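PDB 2WAG: lysozyme, putative, which probably hydrolyses the glycan strands of bacterial cell-wall peptidoglycan as a family GH25 lysozyme, with retention of anomeric configuration. Local coordinates for residues A[78-81]-A[82-86]; A[120-123]-A[124-128]. All coordinates share one frame; numbering follows the deposited sequence.

Interaction 1: A[78-81]-A[82-86]. With SO4 (sulfate ion), chain G.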
loop_
_atom_site.group_PDB
_atom_site.type_symbol
_atom_site.label_atom_id
_atom_site.label_comp_id
_atom_site.label_asym_id
_atom_site.label_seq_id
_atom_site.Cartn_x
_atom_site.Cartn_y
_atom_site.Cartn_z
ATOM N N PHE A 78 18.190 5.532 6.334
ATOM C CA PHE A 78 19.403 5.680 5.535
ATOM C C PHE A 78 20.261 6.858 5.980
ATOM O O PHE A 78 21.327 7.082 5.409
ATOM C CB PHE A 78 19.021 5.818 4.059
ATOM C CG PHE A 78 18.334 4.603 3.518
ATOM C CD1 PHE A 78 19.031 3.433 3.326
ATOM C CD2 PHE A 78 16.976 4.623 3.207
ATOM C CE1 PHE A 78 18.412 2.279 2.830
ATOM C CE2 PHE A 78 16.357 3.474 2.713
ATOM C CZ PHE A 78 17.069 2.315 2.521
ATOM N N ASP A 79 19.810 7.596 6.996
ATOM C CA ASP A 79 20.450 8.868 7.324
ATOM C C ASP A 79 21.030 8.988 8.713
ATOM O O ASP A 79 21.424 10.083 9.111
ATOM C CB ASP A 79 19.493 10.008 7.018
ATOM C CG ASP A 79 19.360 10.209 5.531
ATOM O OD1 ASP A 79 20.351 10.587 4.881
ATOM O OD2 ASP A 79 18.287 9.915 4.981
ATOM N N SER A 80 21.106 7.880 9.450
ATOM C CA SER A 80 21.841 7.876 10.712
ATOM C C SER A 80 22.599 6.577 10.886
ATOM O O SER A 80 22.368 5.593 10.171
ATOM C CB SER A 80 20.926 8.120 11.901
ATOM O OG SER A 80 19.911 7.146 11.964
ATOM N N LYS A 81 23.540 6.575 11.820
ATOM C CA LYS A 81 24.424 5.418 11.953
ATOM C C LYS A 81 23.707 4.184 12.481
ATOM O O LYS A 81 22.779 4.282 13.277
ATOM C CB LYS A 81 25.607 5.758 12.858
ATOM C CG LYS A 81 26.599 6.746 12.239
ATOM C CD LYS A 81 27.811 6.928 13.135
ATOM C CE LYS A 81 27.377 7.196 14.570
ATOM N NZ LYS A 81 26.862 8.573 14.808
ATOM N N GLY A 82 24.191 3.028 12.052
ATOM C CA GLY A 82 23.648 1.757 12.534
ATOM C C GLY A 82 23.767 1.652 14.038
ATOM O O GLY A 82 22.881 1.151 14.711
ATOM N N GLU A 83 24.882 2.129 14.593
ATOM C CA GLU A 83 25.080 1.976 16.022
ATOM C C GLU A 83 24.006 2.713 16.814
ATOM O O GLU A 83 23.469 2.200 17.779
ATOM C CB GLU A 83 26.484 2.475 16.430
ATOM C CG GLU A 83 26.689 2.424 17.937
ATOM C CD GLU A 83 27.964 3.105 18.395
ATOM O OE1 GLU A 83 28.212 4.270 18.001
ATOM O OE2 GLU A 83 28.702 2.465 19.166
ATOM N N THR A 84 23.686 3.940 16.393
ATOM C CA THR A 84 22.678 4.733 17.063
ATOM C C THR A 84 21.269 4.147 16.883
ATOM O O THR A 84 20.456 4.157 17.792
ATOM C CB THR A 84 22.751 6.191 16.588
ATOM O OG1 THR A 84 22.672 6.244 15.157
ATOM C CG2 THR A 84 24.074 6.741 16.979
ATOM N N GLN A 85 21.009 3.615 15.692
ATOM C CA GLN A 85 19.719 2.963 15.456
ATOM C C GLN A 85 19.563 1.707 16.320
ATOM O O GLN A 85 18.502 1.488 16.884
ATOM C CB GLN A 85 19.566 2.646 13.977
ATOM C CG GLN A 85 19.447 3.910 13.130
ATOM C CD GLN A 85 19.041 3.615 11.726
ATOM O OE1 GLN A 85 17.917 3.172 11.478
ATOM N NE2 GLN A 85 19.950 3.832 10.781
ATOM N N ALA A 86 20.631 0.898 16.440
ATOM C CA ALA A 86 20.577 -0.282 17.305
ATOM C C ALA A 86 20.351 0.116 18.762
ATOM O O ALA A 86 19.583 -0.513 19.486
ATOM C CB ALA A 86 21.864 -1.081 17.195
HETATM S S SO4 G . 17.167 9.646 11.359
HETATM O O1 SO4 G . 16.028 9.500 10.467
HETATM O O2 SO4 G . 17.119 9.180 12.740
HETATM O O3 SO4 G . 17.952 10.873 11.165
HETATM O O4 SO4 G . 18.068 8.634 10.759
#
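Lys81 and Gln85 join the incoming loop to the first turn of helix 82-92 through the backbone. The amide N of Gln85 reaches the carbonyl O of Lys81 at 3.1 Å, within the carbonyl plane and with an N-H···O angle of 162°. Lys81 is the N-cap residue, so this bond closes the opening turn. The Thr84 side chain is modelled in two conformers; in one of them OG1 lies 2.7 Å from the same Lys81 O, coming in from the side of the C=O and tilted out of the carbonyl plane. With chi1 at 54°, this hydroxyl is tucked between the backbone N and carbonyl carbon of Thr84 and turned back toward the N-cap carbonyl. It is also hydrogen-bonded to Ser49.

A second set of polar contacts runs through Gln85. Its extended chain carries NE2 to within 3.1 Å of Ser80 O, which it meets from above the carbonyl plane along a bent path, while OE1 takes the backbone N of Ser77. Both ends of this buried amide are thus occupied, which fixes its rotation. On the way, Gln85 CG passes 3.5 Å from Ser80 OG.

The Ser80 hydroxyl donates to O4 of a sulfate ion, probably from the crystallisation liquor, at 2.7 Å and is also hydrogen-bonded to Ser49 OG; Ser77 OG and Ser49 N bind the same ion. Apolar contact is slight: in the same Thr84 conformer, the bent Lys81 chain crosses over CG2, CE resting 4.1 Å from it.

The chemistry illustrates how a helix start is fastened to its loop: one carbonyl takes a backbone donor and, in one conformer, a hydroxyl; one amide spans the loop; and serine hydroxyls, with Ser49 N, hold an anion beside it.

Interaction 2: A[120-123]-A[124-128]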
loop_
_atom_site.group_PDB
_atom_site.type_symbol
_atom_site.label_atom_id
_atom_site.label_comp_id
_atom_site.label_asym_id
_atom_site.label_seq_id
_atom_site.Cartn_x
_atom_site.Cartn_y
_atom_site.Cartn_z
ATOM N N GLU A 120 27.146 0.057 -0.466
ATOM C CA GLU A 120 28.231 0.059 0.530
ATOM C C GLU A 120 27.820 0.737 1.814
ATOM O O GLU A 120 28.165 0.296 2.912
ATOM C CB GLU A 120 29.462 0.822 -0.026
ATOM C CG GLU A 120 30.595 1.122 1.008
ATOM C CD GLU A 120 31.597 2.225 0.581
ATOM O OE1 GLU A 120 32.633 2.418 1.276
ATOM O OE2 GLU A 120 31.352 2.918 -0.429
ATOM N N ASP A 121 27.114 1.849 1.680
ATOM C CA ASP A 121 26.740 2.599 2.855
ATOM C C ASP A 121 25.669 1.892 3.663
ATOM O O ASP A 121 25.651 1.982 4.876
ATOM C CB ASP A 121 26.290 4.007 2.468
ATOM C CG ASP A 121 27.412 4.833 1.885
ATOM O OD1 ASP A 121 28.565 4.661 2.316
ATOM O OD2 ASP A 121 27.144 5.646 0.988
ATOM N N VAL A 122 24.780 1.179 2.982
ATOM C CA VAL A 122 23.795 0.390 3.692
ATOM C C VAL A 122 24.477 -0.802 4.382
ATOM O O VAL A 122 24.214 -1.065 5.540
ATOM C CB VAL A 122 22.678 -0.053 2.736
ATOM C CG1 VAL A 122 21.675 -0.929 3.450
ATOM C CG2 VAL A 122 21.996 1.194 2.134
ATOM N N THR A 123 25.368 -1.493 3.684
ATOM C CA THR A 123 26.063 -2.618 4.309
ATOM C C THR A 123 26.781 -2.199 5.589
ATOM O O THR A 123 26.733 -2.893 6.587
ATOM C CB THR A 123 27.031 -3.270 3.324
ATOM O OG1 THR A 123 26.301 -3.754 2.191
ATOM C CG2 THR A 123 27.800 -4.430 3.987
ATOM N N LYS A 124 27.454 -1.045 5.562
ATOM C CA LYS A 124 28.191 -0.627 6.757
ATOM C C LYS A 124 27.260 -0.491 7.959
ATOM O O LYS A 124 27.524 -1.003 9.056
ATOM C CB LYS A 124 28.883 0.738 6.556
ATOM C CG LYS A 124 30.057 0.740 5.620
ATOM C CD LYS A 124 30.666 2.158 5.572
ATOM C CE LYS A 124 31.684 2.320 4.485
ATOM N NZ LYS A 124 32.397 3.625 4.634
ATOM N N GLU A 125 26.165 0.248 7.776
ATOM C CA GLU A 125 25.345 0.608 8.909
ATOM C C GLU A 125 24.428 -0.540 9.329
ATOM O O GLU A 125 24.245 -0.804 10.515
ATOM C CB GLU A 125 24.529 1.876 8.612
ATOM C CG GLU A 125 25.393 3.066 8.167
ATOM C CD GLU A 125 26.520 3.405 9.127
ATOM O OE1 GLU A 125 26.387 3.161 10.339
ATOM O OE2 GLU A 125 27.534 3.970 8.635
ATOM N N LEU A 126 23.860 -1.229 8.337
ATOM C CA LEU A 126 22.978 -2.346 8.661
ATOM C C LEU A 126 23.778 -3.476 9.353
ATOM O O LEU A 126 23.281 -4.135 10.265
ATOM C CB LEU A 126 22.289 -2.848 7.393
ATOM C CG LEU A 126 21.177 -3.880 7.531
ATOM C CD1 LEU A 126 20.091 -3.354 8.451
ATOM C CD2 LEU A 126 20.604 -4.089 6.136
ATOM N N SER A 127 25.026 -3.681 8.934
ATOM C CA SER A 127 25.829 -4.736 9.563
ATOM C C SER A 127 26.131 -4.444 11.023
ATOM O O SER A 127 26.135 -5.352 11.857
ATOM C CB SER A 127 27.129 -4.938 8.799
ATOM O OG SER A 127 26.889 -5.413 7.493
ATOM N N VAL A 128 26.386 -3.171 11.343
ATOM C CA VAL A 128 26.553 -2.796 12.736
ATOM C C VAL A 128 25.268 -3.074 13.537
ATOM O O VAL A 128 25.308 -3.617 14.642
ATOM C CB VAL A 128 26.969 -1.325 12.888
ATOM C CG1 VAL A 128 26.866 -0.899 14.342
ATOM C CG2 VAL A 128 28.377 -1.112 12.317
HETATM O O HOH W 1 27.723 4.446 5.939
#
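Lys124 lies back along the helix beside Glu120, one turn earlier, in the familiar i to i+4 pairing of opposite charges. The two side chains run side by side and point the same way, and the salt bridge from Lys124 NZ to Glu120 OE1 is long at 3.6 Å. Carbon contributes too, since Lys124 CE sits 3.3 Å from that OE1 and 3.8 Å from Glu120 CG. Lys124 CG is set beside its own backbone N (chi1 -71°), which starts the extended chain back toward Glu120 and leaves CG 3.3 Å from Glu120 O. Asp121 adds a second negative group nearby, beyond salt-bridge range, that probably favours the charged lysine.

Thr123 is gripped through its carbonyl. Ser127 approaches Thr123 O twice, with its backbone N at 3.0 Å and its hydroxyl OG at 2.7 Å, from opposite faces of the carbonyl plane. A chi1 of -65° swings OG to the side of the Ser127 backbone N, from where it can fold back on the preceding turn. The Thr123 hydroxyl makes the equivalent bond one turn earlier, to Arg119 O.

Between these pairs the main chain keeps its i to i+4 bonds, although Glu125 N to Asp121 O is weak at 3.4 Å. A water donates to Glu125 OE2 and, weakly, to Asp121 O, while the other carboxylate oxygen turns to the N-terminus of helix 82-92, at Gly82.

Val122 and Leu126 occupy the buried face of helix 119-137, which follows strand 103-106 and precedes strand 142-145 in a beta-alpha-beta unit. Leu126 packs on Ile104 and Val106 of the first strand and on Ile154 of helix 147-154, where Val122 meets Tyr153.

In the fold
Interaction 1 comes first along the chain, at the start of helix 82-92, and interaction 2 follows near the start of helix 119-137; their centres lie about 9 Å apart. The two helices occupy successive beta-alpha connections of the TIM-barrel-clan fold: strand 69-75 leads into the first, and strand 103-106 separates it from the second. They meet directly. Glu125 OE1 of interaction 2 lies 2.8 Å from Gly82 N of interaction 1, a probable hydrogen bond that gives a first-turn amide an acceptor from the next helix. Val128 packs against Glu83, and Phe78 against Val122, so the loop and first turn of interaction 1 pack against the first turns of helix 119-137, on one side of the catalytic domain.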